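PDB 7NED: urocanate hydratase from Paenibacillus sp. Soil724D2, which hydrates thiourocanate in bacterial ergothioneine catabolism with NAD+ as cofactor, and also binds urocanate. Local coordinates for residues A[3-8]-A[27-33]; A[184-190]-A[228-234]; A[361-366]-A[423-428]; A[473-479]-A[491-497]. All coordinates share one frame; numbering follows the deposited sequence.

Contact 1 (A[3-8]-A[27-33]); sequences RITAAR and ENVLENG. With EDO (1,2-ethanediol), chain D.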
# COMPACT_ATOMS: atom_id res chain seq x y z
N ARG A 3 -32.76 -6.81 -12.55
CA ARG A 3 -31.43 -6.20 -12.52
C ARG A 3 -31.36 -5.13 -11.45
O ARG A 3 -32.32 -4.37 -11.24
CB ARG A 3 -31.12 -5.62 -13.90
CG ARG A 3 -29.66 -5.52 -14.21
CD ARG A 3 -29.39 -5.73 -15.71
NE ARG A 3 -27.96 -5.64 -15.94
CZ ARG A 3 -27.30 -4.49 -15.86
NH1 ARG A 3 -25.98 -4.45 -16.05
NH2 ARG A 3 -27.96 -3.38 -15.56
N ILE A 4 -30.22 -5.05 -10.75
CA ILE A 4 -30.06 -4.03 -9.73
C ILE A 4 -29.94 -2.68 -10.41
O ILE A 4 -29.22 -2.53 -11.41
CB ILE A 4 -28.82 -4.31 -8.87
CG1 ILE A 4 -29.08 -5.50 -7.94
CG2 ILE A 4 -28.45 -3.07 -8.08
CD1 ILE A 4 -27.79 -6.22 -7.52
N THR A 5 -30.63 -1.69 -9.86
CA THR A 5 -30.50 -0.32 -10.32
C THR A 5 -30.35 0.59 -9.11
O THR A 5 -30.79 0.25 -8.00
CB THR A 5 -31.73 0.14 -11.13
OG1 THR A 5 -32.90 -0.03 -10.33
CG2 THR A 5 -31.84 -0.66 -12.43
N ALA A 6 -29.70 1.73 -9.32
CA ALA A 6 -29.60 2.71 -8.25
C ALA A 6 -30.96 3.29 -7.94
O ALA A 6 -31.76 3.61 -8.84
CB ALA A 6 -28.63 3.83 -8.65
N ALA A 7 -31.22 3.49 -6.64
CA ALA A 7 -32.37 4.25 -6.22
C ALA A 7 -32.34 5.64 -6.85
O ALA A 7 -31.31 6.29 -6.89
CB ALA A 7 -32.41 4.36 -4.69
N ARG A 8 -33.49 6.07 -7.36
CA ARG A 8 -33.70 7.42 -7.85
C ARG A 8 -34.56 8.18 -6.86
O ARG A 8 -35.34 7.58 -6.11
CB ARG A 8 -34.45 7.42 -9.19
CG ARG A 8 -33.58 7.53 -10.40
CD ARG A 8 -32.71 6.35 -10.48
NE ARG A 8 -32.11 6.26 -11.81
CZ ARG A 8 -31.31 5.28 -12.20
NH1 ARG A 8 -31.03 4.29 -11.37
NH2 ARG A 8 -30.86 5.25 -13.45
N GLU A 27 -24.89 0.72 -6.16
CA GLU A 27 -25.94 0.26 -7.05
C GLU A 27 -25.64 0.67 -8.47
O GLU A 27 -25.87 -0.10 -9.42
CB GLU A 27 -27.27 0.83 -6.59
CG GLU A 27 -27.71 0.26 -5.27
CD GLU A 27 -28.90 0.98 -4.70
OE1 GLU A 27 -29.06 2.19 -4.91
OE2 GLU A 27 -29.72 0.31 -4.04
N ASN A 28 -25.13 1.90 -8.64
CA ASN A 28 -24.91 2.47 -9.96
C ASN A 28 -23.81 1.73 -10.74
O ASN A 28 -23.92 1.57 -11.96
CB ASN A 28 -24.57 3.95 -9.84
CG ASN A 28 -24.54 4.66 -11.18
OD1 ASN A 28 -25.49 4.53 -11.97
ND2 ASN A 28 -23.46 5.42 -11.45
N VAL A 29 -22.73 1.30 -10.07
CA VAL A 29 -21.72 0.56 -10.84
C VAL A 29 -22.26 -0.80 -11.24
O VAL A 29 -21.84 -1.37 -12.25
CB VAL A 29 -20.36 0.42 -10.11
CG1 VAL A 29 -19.81 1.79 -9.70
CG2 VAL A 29 -20.47 -0.50 -8.89
N LEU A 30 -23.17 -1.38 -10.44
CA LEU A 30 -23.78 -2.64 -10.85
C LEU A 30 -24.79 -2.41 -11.97
O LEU A 30 -24.84 -3.17 -12.95
CB LEU A 30 -24.43 -3.34 -9.64
CG LEU A 30 -23.44 -3.91 -8.61
CD1 LEU A 30 -24.13 -4.36 -7.31
CD2 LEU A 30 -22.64 -5.06 -9.18
N GLU A 31 -25.53 -1.31 -11.89
CA GLU A 31 -26.46 -0.97 -12.97
C GLU A 31 -25.73 -0.80 -14.29
O GLU A 31 -26.22 -1.24 -15.34
CB GLU A 31 -27.23 0.30 -12.60
CG GLU A 31 -28.21 0.78 -13.72
CD GLU A 31 -29.11 1.93 -13.28
OE1 GLU A 31 -29.08 2.30 -12.07
OE2 GLU A 31 -29.84 2.48 -14.14
N ASN A 32 -24.57 -0.13 -14.28
CA ASN A 32 -23.79 0.04 -15.49
C ASN A 32 -22.81 -1.09 -15.73
O ASN A 32 -21.95 -0.97 -16.61
CB ASN A 32 -23.04 1.37 -15.46
CG ASN A 32 -23.98 2.56 -15.60
OD1 ASN A 32 -24.99 2.45 -16.28
ND2 ASN A 32 -23.69 3.65 -14.91
N GLY A 33 -22.92 -2.18 -14.99
CA GLY A 33 -21.91 -3.21 -15.06
C GLY A 33 -22.08 -4.06 -16.29
O GLY A 33 -23.19 -4.28 -16.78
C1 EDO D . -26.20 -8.73 -16.61
O1 EDO D . -25.62 -9.58 -15.66
C2 EDO D . -25.97 -7.30 -16.23
O2 EDO D . -24.71 -6.81 -16.62
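Arg8 and Glu31 form the salt bridge of this contact. The guanidinium comes end-on, with NH1 on OE1 at 2.9 Å and NH2 on OE2 at 3.0 Å. NH1 uses the syn lone pair of OE1, and the two flat groups are turned 31° apart. The same NH1 also binds Ala6 O at 2.7 Å, which fixes the arginine against its own backbone.

Hydrogen bonds to backbone atoms add to this. Glu31 OE1 accepts a second hydrogen bond from Ala6 N, on its anti side but out of the carboxylate plane, at 2.9 Å. Ala7 N reaches Glu27 OE1 at 3.1 Å from above the carboxylate plane. Glu27 is also paired with Arg13 through OE2. Farther along, Arg3 NH2 meets Glu31 O at 2.8 Å, within the guanidinium plane. A positive group at this carboxyl end of the helix probably suits the helix dipole.

Apolar contacts are fewer. Ile4 CD1 touches Leu30 CD1 at 4.1 Å, beside Tyr55 of helix 52-64. Ala6 CA rests on Glu27 CB at 3.4 Å.

The arrangement is an extended N-terminal arm, held by carboxylates along the last turns of helix 17-31 in the urocanase N-terminal domain.

Contact 2 (A[184-190]-A[228-234]); sequences LCVEVSE and VGLTGNA. With NAD (nicotinamide-adenine-dinucleotide), chain C.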
# COMPACT_ATOMS: atom_id res chain seq x y z
N LEU A 184 -12.64 2.44 -36.97
CA LEU A 184 -13.06 1.04 -37.06
C LEU A 184 -12.75 0.33 -35.75
O LEU A 184 -11.59 0.27 -35.33
CB LEU A 184 -12.32 0.36 -38.22
CG LEU A 184 -12.65 -1.10 -38.49
CD1 LEU A 184 -14.18 -1.29 -38.66
CD2 LEU A 184 -11.85 -1.62 -39.69
N CYS A 185 -13.77 -0.25 -35.11
CA CYS A 185 -13.61 -0.95 -33.84
C CYS A 185 -13.91 -2.43 -34.02
O CYS A 185 -15.06 -2.80 -34.31
CB CYS A 185 -14.53 -0.36 -32.79
SG CYS A 185 -14.31 1.43 -32.61
N VAL A 186 -12.88 -3.27 -33.88
CA VAL A 186 -13.04 -4.71 -33.98
C VAL A 186 -13.47 -5.25 -32.63
O VAL A 186 -12.82 -4.97 -31.61
CB VAL A 186 -11.73 -5.39 -34.43
CG1 VAL A 186 -11.95 -6.88 -34.64
CG2 VAL A 186 -11.16 -4.74 -35.67
N GLU A 187 -14.54 -6.05 -32.62
CA GLU A 187 -15.09 -6.60 -31.40
C GLU A 187 -15.57 -8.03 -31.68
O GLU A 187 -16.22 -8.28 -32.70
CB GLU A 187 -16.22 -5.69 -30.88
CG GLU A 187 -17.16 -6.30 -29.88
CD GLU A 187 -16.45 -6.75 -28.58
OE1 GLU A 187 -15.81 -5.92 -27.87
OE2 GLU A 187 -16.54 -7.95 -28.28
N VAL A 188 -15.23 -8.97 -30.83
CA VAL A 188 -15.61 -10.35 -31.08
C VAL A 188 -17.05 -10.70 -30.80
O VAL A 188 -17.55 -11.58 -31.40
CB VAL A 188 -14.77 -11.37 -30.31
CG1 VAL A 188 -13.40 -11.53 -30.90
CG2 VAL A 188 -14.75 -11.07 -28.83
N SER A 189 -17.68 -10.00 -29.89
CA SER A 189 -19.04 -10.32 -29.46
C SER A 189 -20.05 -9.43 -30.18
O SER A 189 -20.04 -8.21 -29.99
CB SER A 189 -19.15 -10.16 -27.94
OG SER A 189 -20.48 -9.99 -27.53
N GLU A 190 -20.98 -10.04 -30.88
CA GLU A 190 -22.00 -9.32 -31.54
C GLU A 190 -22.83 -8.63 -30.50
O GLU A 190 -23.25 -7.57 -30.71
CB GLU A 190 -22.86 -10.23 -32.40
CG GLU A 190 -23.89 -9.45 -33.16
CD GLU A 190 -23.27 -8.73 -34.33
OE1 GLU A 190 -22.23 -9.10 -34.74
OE2 GLU A 190 -23.84 -7.83 -34.85
N VAL A 228 -17.44 2.51 -37.06
CA VAL A 228 -17.87 1.22 -37.57
C VAL A 228 -17.44 0.15 -36.58
O VAL A 228 -16.26 0.06 -36.23
CB VAL A 228 -17.27 0.93 -38.95
CG1 VAL A 228 -17.78 -0.42 -39.43
CG2 VAL A 228 -17.61 2.07 -39.91
N GLY A 229 -18.40 -0.67 -36.13
CA GLY A 229 -18.10 -1.83 -35.33
C GLY A 229 -18.08 -3.04 -36.24
O GLY A 229 -19.07 -3.35 -36.91
N LEU A 230 -16.94 -3.69 -36.30
CA LEU A 230 -16.75 -4.89 -37.09
C LEU A 230 -16.71 -6.10 -36.17
O LEU A 230 -15.82 -6.19 -35.31
CB LEU A 230 -15.46 -4.80 -37.90
CG LEU A 230 -15.07 -6.02 -38.72
CD1 LEU A 230 -16.16 -6.36 -39.73
CD2 LEU A 230 -13.69 -5.82 -39.34
N THR A 231 -17.64 -7.03 -36.37
CA THR A 231 -17.62 -8.26 -35.59
C THR A 231 -16.49 -9.16 -36.07
O THR A 231 -16.49 -9.61 -37.22
CB THR A 231 -18.95 -8.98 -35.71
OG1 THR A 231 -19.97 -8.15 -35.16
CG2 THR A 231 -18.93 -10.26 -34.90
N GLY A 232 -15.56 -9.43 -35.17
CA GLY A 232 -14.39 -10.21 -35.52
C GLY A 232 -13.38 -10.16 -34.40
O GLY A 232 -13.53 -9.44 -33.41
N ASN A 233 -12.32 -10.93 -34.59
CA ASN A 233 -11.24 -11.02 -33.63
C ASN A 233 -10.09 -10.14 -34.09
O ASN A 233 -9.66 -10.22 -35.24
CB ASN A 233 -10.81 -12.48 -33.49
CG ASN A 233 -9.93 -12.71 -32.30
OD1 ASN A 233 -8.89 -12.06 -32.14
ND2 ASN A 233 -10.35 -13.62 -31.44
N ALA A 234 -9.61 -9.27 -33.19
CA ALA A 234 -8.50 -8.39 -33.55
C ALA A 234 -7.27 -9.17 -34.03
O ALA A 234 -6.51 -8.67 -34.87
CB ALA A 234 -8.11 -7.48 -32.37
PA NAD C . -14.25 -5.39 -21.04
O1A NAD C . -13.71 -6.78 -20.74
O2A NAD C . -15.59 -4.88 -20.66
O5B NAD C . -14.38 -5.42 -22.73
C5B NAD C . -13.31 -6.02 -23.36
C4B NAD C . -13.83 -6.20 -24.87
O4B NAD C . -12.88 -6.84 -25.68
C3B NAD C . -15.05 -7.16 -24.71
O3B NAD C . -16.13 -6.64 -25.37
C2B NAD C . -14.55 -8.46 -25.40
O2B NAD C . -15.52 -9.11 -26.14
C1B NAD C . -13.60 -7.85 -26.42
N9A NAD C . -12.54 -8.74 -26.89
C8A NAD C . -11.80 -9.69 -26.18
N7A NAD C . -10.93 -10.32 -26.93
C5A NAD C . -11.06 -9.75 -28.19
C6A NAD C . -10.42 -10.00 -29.42
N6A NAD C . -9.44 -10.92 -29.54
N1A NAD C . -10.77 -9.27 -30.52
C2A NAD C . -11.77 -8.38 -30.35
N3A NAD C . -12.47 -8.05 -29.25
C4A NAD C . -12.09 -8.77 -28.18
O3 NAD C . -12.97 -4.55 -20.73
PN NAD C . -13.06 -2.96 -20.61
O1N NAD C . -13.60 -2.31 -19.37
O2N NAD C . -13.41 -2.42 -21.98
O5D NAD C . -11.41 -2.47 -20.50
C5D NAD C . -10.61 -2.94 -21.59
C4D NAD C . -9.17 -2.60 -21.31
O4D NAD C . -9.03 -1.24 -20.92
C3D NAD C . -8.85 -3.45 -19.97
O3D NAD C . -7.56 -4.05 -20.05
C2D NAD C . -8.85 -2.37 -18.83
O2D NAD C . -7.94 -2.56 -17.83
C1D NAD C . -8.20 -1.32 -19.79
N1N NAD C . -7.97 0.03 -19.27
C2N NAD C . -6.97 0.04 -18.32
C3N NAD C . -6.53 1.22 -17.75
C7N NAD C . -5.45 1.11 -16.67
O7N NAD C . -4.66 2.01 -16.38
N7N NAD C . -5.42 -0.06 -15.93
C4N NAD C . -7.16 2.40 -18.19
C5N NAD C . -8.16 2.35 -19.16
C6N NAD C . -8.56 1.13 -19.72
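Strands 184-187 and 228-231 run parallel, and their backbones make the tight part of the contact. Cys185 N binds Val228 O at 2.7 Å, and Gly232 N binds Glu187 O at 2.8 Å. Two further bonds, Leu230 N to Cys185 O and Glu187 N to Leu230 O, lie between them. On one face of the sheet Leu184 CD1 meets Val228 CG1 and Leu230 CB, each at 3.8 Å. Helix 209-222 covers this patch. Just past strand 228-231, Gly232 O lies against Val186 CG1 at 3.3 Å.

The outer side is looser and partly exposed. There Glu190 crosses Thr231 at about a right angle. Thr231 OG1 donates to Glu190 OE1, but the modelled distance is unusually short and should be read with caution. Lys205 pairs with the other oxygen of Glu190.

At the carboxyl ends of the strands the contact turns to NAD. Glu187 has CG anti to the backbone N (chi1 163°) and then bends at chi2, which carries its carboxylate to the adenosine ribose. OE1 accepts from O3B and OE2 from O2B, each at 2.6 Å. Ala234 N donates to N1A, while Asn233 OD1 accepts from N6A and also binds Ser235.

An acidic grip on both ribose hydroxyls is a common feature of NAD-binding Rossmann folds, and it would disfavour a 2'-phosphate as in NADP.

Contact 3 (A[361-366]-A[423-428]); sequences SDIHAI and KLQGPI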
# COMPACT_ATOMS: atom_id res chain seq x y z
N SER A 361 -31.38 16.80 -15.33
CA SER A 361 -31.36 18.26 -15.24
C SER A 361 -30.27 18.72 -14.30
O SER A 361 -29.71 19.83 -14.47
CB SER A 361 -32.71 18.79 -14.79
OG SER A 361 -33.13 18.24 -13.55
N ASP A 362 -29.94 17.91 -13.30
CA ASP A 362 -28.85 18.26 -12.39
C ASP A 362 -27.52 18.31 -13.13
O ASP A 362 -26.77 19.29 -13.03
CB ASP A 362 -28.77 17.25 -11.24
CG ASP A 362 -29.81 17.50 -10.16
OD1 ASP A 362 -30.55 18.51 -10.25
OD2 ASP A 362 -29.88 16.68 -9.20
N ILE A 363 -27.22 17.28 -13.93
CA ILE A 363 -26.01 17.32 -14.74
C ILE A 363 -26.04 18.53 -15.66
O ILE A 363 -25.05 19.26 -15.78
CB ILE A 363 -25.84 16.00 -15.53
CG1 ILE A 363 -25.64 14.83 -14.55
CG2 ILE A 363 -24.66 16.06 -16.55
CD1 ILE A 363 -24.37 14.95 -13.64
N HIS A 364 -27.19 18.80 -16.30
CA HIS A 364 -27.24 19.90 -17.26
C HIS A 364 -27.03 21.25 -16.59
O HIS A 364 -26.39 22.15 -17.16
CB HIS A 364 -28.55 19.86 -18.04
CG HIS A 364 -28.59 18.76 -19.06
ND1 HIS A 364 -29.75 18.36 -19.70
CD2 HIS A 364 -27.60 17.99 -19.58
CE1 HIS A 364 -29.47 17.38 -20.55
NE2 HIS A 364 -28.17 17.14 -20.50
N ALA A 365 -27.54 21.42 -15.37
CA ALA A 365 -27.27 22.65 -14.64
C ALA A 365 -25.78 22.81 -14.35
O ALA A 365 -25.23 23.93 -14.40
CB ALA A 365 -28.09 22.70 -13.34
N ILE A 366 -25.09 21.70 -14.01
CA ILE A 366 -23.66 21.82 -13.75
C ILE A 366 -22.92 22.09 -15.06
O ILE A 366 -21.94 22.86 -15.08
CB ILE A 366 -23.14 20.56 -13.04
CG1 ILE A 366 -23.86 20.38 -11.69
CG2 ILE A 366 -21.62 20.65 -12.85
CD1 ILE A 366 -23.56 19.04 -10.98
N LYS A 423 -30.59 24.73 -6.28
CA LYS A 423 -30.43 24.79 -7.72
C LYS A 423 -30.18 23.43 -8.34
O LYS A 423 -30.25 23.30 -9.56
CB LYS A 423 -29.31 25.75 -8.11
CG LYS A 423 -29.59 27.20 -7.78
CD LYS A 423 -28.46 28.08 -8.26
CE LYS A 423 -28.63 29.50 -7.81
NZ LYS A 423 -27.48 30.29 -8.32
N LEU A 424 -29.86 22.42 -7.53
CA LEU A 424 -29.82 21.03 -7.93
C LEU A 424 -30.84 20.29 -7.07
O LEU A 424 -31.06 20.66 -5.93
CB LEU A 424 -28.41 20.43 -7.75
CG LEU A 424 -27.34 21.15 -8.56
CD1 LEU A 424 -25.90 20.82 -8.12
CD2 LEU A 424 -27.52 20.83 -10.01
N GLN A 425 -31.42 19.23 -7.62
CA GLN A 425 -32.51 18.55 -6.93
C GLN A 425 -32.00 17.75 -5.74
O GLN A 425 -32.74 17.53 -4.78
CB GLN A 425 -33.22 17.58 -7.87
CG GLN A 425 -33.83 18.24 -9.07
CD GLN A 425 -35.32 18.44 -8.99
OE1 GLN A 425 -35.93 18.28 -7.92
NE2 GLN A 425 -35.91 18.80 -10.12
N GLY A 426 -30.78 17.25 -5.83
CA GLY A 426 -30.25 16.36 -4.82
C GLY A 426 -28.75 16.44 -4.81
O GLY A 426 -28.12 17.10 -5.65
N PRO A 427 -28.13 15.73 -3.87
CA PRO A 427 -26.67 15.80 -3.73
C PRO A 427 -25.93 15.25 -4.94
O PRO A 427 -26.46 14.50 -5.75
CB PRO A 427 -26.39 14.95 -2.48
CG PRO A 427 -27.68 15.02 -1.71
CD PRO A 427 -28.75 14.97 -2.78
N ILE A 428 -24.66 15.61 -5.01
CA ILE A 428 -23.80 15.25 -6.13
C ILE A 428 -22.59 14.52 -5.57
O ILE A 428 -21.97 14.97 -4.59
CB ILE A 428 -23.35 16.49 -6.93
CG1 ILE A 428 -24.57 17.28 -7.45
CG2 ILE A 428 -22.36 16.10 -8.03
CD1 ILE A 428 -25.39 16.53 -8.53
O HOH W 1 -35.62 17.55 -12.51
O HOH W 2 -28.38 14.78 -7.84
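The Asp362 carboxylate carries Leu424 CB over one face, with OD1 3.8 Å from that carbon. Gln425 N comes to OD1 on its syn side, 23° out of the carboxylate plane. This hydrogen bond is 2.9 Å long and nearly straight. Gln425 CG lies beside the same oxygen at 3.5 Å. The amide of Gln425 is turned 43° from the carboxylate, and the two side chains cross at about a right angle. The other oxygen, OD2, is bound to Ser357 OG, and a water lies close to both OD2 and Pro427 O. Asp362 is buried, and both of its oxygens have polar partners. Its place in the first turn of helix 360-373 is consistent with a favourable interaction with the helix dipole.

On the solvent side a second water joins Ser361 OG to Gln425 NE2, the latter by a weak bond.

The apolar part lies deeper. Leu424 has CG anti to its carbonyl carbon (chi1 -60°), which lays CD2 against the helix. CD2 touches Asp362 O at 3.5 Å, Ala365 CB at 3.9 Å and Ile366 CG1 at 4.1 Å. Ile366 and Ile428 reach toward each other tip to tip, CD1 to CD1 at 4.0 Å. Trp353 of strand 351-355 packs on both isoleucines, and Val415 of helix 407-420 backs Leu424 and Ile428.

The contact is a helix-to-loop junction of the urocanase C-terminal domain. It sets the start of helix 360-373 against the loop that leads from helix 407-420 into strand 428-441 of the mixed sheet.

Contact 4 (A[473-479]-A[491-497]); sequences ADLVTIH and SAGVTLV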
# COMPACT_ATOMS: atom_id res chain seq x y z
N ALA A 473 -12.32 13.11 3.25
CA ALA A 473 -13.03 12.49 2.15
C ALA A 473 -14.09 11.51 2.69
O ALA A 473 -14.10 11.14 3.88
CB ALA A 473 -12.03 11.76 1.24
N ASP A 474 -15.02 11.12 1.81
CA ASP A 474 -16.09 10.22 2.24
C ASP A 474 -15.73 8.77 2.03
O ASP A 474 -16.11 7.91 2.82
CB ASP A 474 -17.39 10.54 1.45
CG ASP A 474 -18.02 11.85 1.91
OD1 ASP A 474 -17.82 12.86 1.20
OD2 ASP A 474 -18.62 11.90 3.01
N LEU A 475 -14.99 8.48 0.97
CA LEU A 475 -14.52 7.12 0.73
C LEU A 475 -13.11 7.17 0.17
O LEU A 475 -12.83 7.95 -0.75
CB LEU A 475 -15.45 6.39 -0.26
CG LEU A 475 -15.14 4.92 -0.62
CD1 LEU A 475 -16.42 4.14 -1.00
CD2 LEU A 475 -14.11 4.80 -1.73
N VAL A 476 -12.22 6.33 0.70
CA VAL A 476 -10.85 6.25 0.21
C VAL A 476 -10.52 4.78 -0.03
O VAL A 476 -10.91 3.91 0.75
CB VAL A 476 -9.86 6.89 1.22
CG1 VAL A 476 -8.43 6.79 0.73
CG2 VAL A 476 -10.25 8.32 1.46
N THR A 477 -9.78 4.52 -1.09
CA THR A 477 -9.46 3.14 -1.45
C THR A 477 -8.01 3.06 -1.93
O THR A 477 -7.49 3.99 -2.54
CB THR A 477 -10.42 2.61 -2.53
OG1 THR A 477 -10.18 1.21 -2.72
CG2 THR A 477 -10.23 3.35 -3.89
N ILE A 478 -7.38 1.91 -1.67
CA ILE A 478 -6.12 1.52 -2.28
C ILE A 478 -6.32 0.19 -2.98
O ILE A 478 -6.73 -0.80 -2.36
CB ILE A 478 -4.99 1.41 -1.25
CG1 ILE A 478 -4.79 2.75 -0.56
CG2 ILE A 478 -3.72 0.96 -1.96
CD1 ILE A 478 -3.85 2.67 0.70
N HIS A 479 -6.00 0.14 -4.28
CA HIS A 479 -6.13 -1.09 -5.06
C HIS A 479 -4.77 -1.51 -5.58
O HIS A 479 -3.91 -0.66 -5.82
CB HIS A 479 -7.03 -0.87 -6.30
CG HIS A 479 -8.47 -0.63 -5.96
ND1 HIS A 479 -9.45 -0.58 -6.93
CD2 HIS A 479 -9.09 -0.41 -4.78
CE1 HIS A 479 -10.62 -0.35 -6.34
NE2 HIS A 479 -10.43 -0.26 -5.04
N SER A 491 -2.90 1.67 -6.93
CA SER A 491 -3.58 2.94 -7.18
C SER A 491 -4.43 3.32 -5.97
O SER A 491 -4.64 2.52 -5.07
CB SER A 491 -4.44 2.87 -8.44
OG SER A 491 -5.49 1.92 -8.27
N ALA A 492 -4.94 4.56 -5.96
CA ALA A 492 -5.78 5.07 -4.88
C ALA A 492 -6.91 5.89 -5.47
O ALA A 492 -6.74 6.56 -6.49
CB ALA A 492 -4.96 5.93 -3.88
N GLY A 493 -8.10 5.80 -4.85
CA GLY A 493 -9.26 6.54 -5.31
C GLY A 493 -9.88 7.28 -4.15
O GLY A 493 -9.51 7.08 -2.99
N VAL A 494 -10.83 8.15 -4.47
CA VAL A 494 -11.44 9.02 -3.47
C VAL A 494 -12.84 9.39 -3.94
O VAL A 494 -13.07 9.61 -5.12
CB VAL A 494 -10.57 10.27 -3.21
CG1 VAL A 494 -10.52 11.18 -4.49
CG2 VAL A 494 -11.09 11.05 -2.00
N THR A 495 -13.80 9.40 -3.02
CA THR A 495 -15.16 9.87 -3.34
C THR A 495 -15.54 10.93 -2.33
O THR A 495 -15.21 10.81 -1.13
CB THR A 495 -16.18 8.72 -3.28
OG1 THR A 495 -15.83 7.74 -4.26
CG2 THR A 495 -17.57 9.23 -3.55
N LEU A 496 -16.19 11.98 -2.82
CA LEU A 496 -16.72 13.08 -2.01
C LEU A 496 -18.20 13.20 -2.28
O LEU A 496 -18.65 12.97 -3.40
CB LEU A 496 -16.04 14.41 -2.34
CG LEU A 496 -14.57 14.45 -1.90
CD1 LEU A 496 -13.85 15.55 -2.70
CD2 LEU A 496 -14.48 14.74 -0.38
N VAL A 497 -18.96 13.56 -1.24
CA VAL A 497 -20.40 13.77 -1.38
C VAL A 497 -20.64 15.25 -1.14
O VAL A 497 -20.38 15.76 -0.04
CB VAL A 497 -21.21 12.91 -0.41
CG1 VAL A 497 -22.73 13.17 -0.65
CG2 VAL A 497 -20.85 11.44 -0.56
O HOH W 3 -4.61 -0.61 -9.08
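Thr495 O is gripped by two successive backbone donors, Asp474 N at 3.0 Å and Leu475 N at 3.1 Å. Two residues thus face one, which makes a classic beta bulge. Asp474 N comes nearly in line with the carbonyl bond, while Leu475 N is tilted 25° from its plane. Thr495 N answers to Leu475 O.

The bulge also directs Asp474 toward the partner strand. Its CG is anti to the carbonyl carbon (chi1 -72°), and OD1 accepts from Val497 N at 2.8 Å, from above the carboxylate plane. Arg507 pairs with OD1 and Arg18 with OD2, so both oxygens of this buried acid are met by positive charge.

Past the bulge the strands pair regularly. Thr477 with Gly493 and His479 with Ser491 are hydrogen-bonded pairs, the last including Ser491 N to His479 O at 2.8 Å. Leu475, Thr477, His479, Ser491 and Thr495 lie on one face of the sheet. Thr477 CG2 lies over the glycine backbone, 3.4 Å from Gly493 N. His479 ND1 binds Gly121 O, and Ser491 OG binds His434.

Val476, Ile478, Ala492 and Val494 lie on the opposite face. Ala473 CB presses on Val494 CG2 at 3.4 Å, tighter than a usual carbon contact. Met466 and Leu462 of the second subunit pack on Val476 and Ile478.

The arrangement is an antiparallel beta hairpin of strands 475-480 and 490-498. It lies inside the mixed sheet of the protein, with strand 91-95 along one edge and strand 428-441 along the other, and carries its bulge at the open end.

Contact 2 belongs to the Rossmann-like domain and is the one that touches NAD, at its adenosine end. Contacts 3 and 4 both lie in the C-terminal domain, with nearest atoms about 4 Å apart. They do not touch but are joined through the mixed sheet, where the backbone of Ile428 is bonded to Ala498, just past contact 4. Contact 1, in the N-terminal domain, has its centre about 19 Å from the centres of both. The centres of contacts 2 and 4 are about 35 Å apart, on opposite sides of the chain centre. NAD and urocanate lie between these parts: the side chain of Ser491 is about 8 Å from each ligand, and the side chain of Asn28 about 10 Å from urocanate.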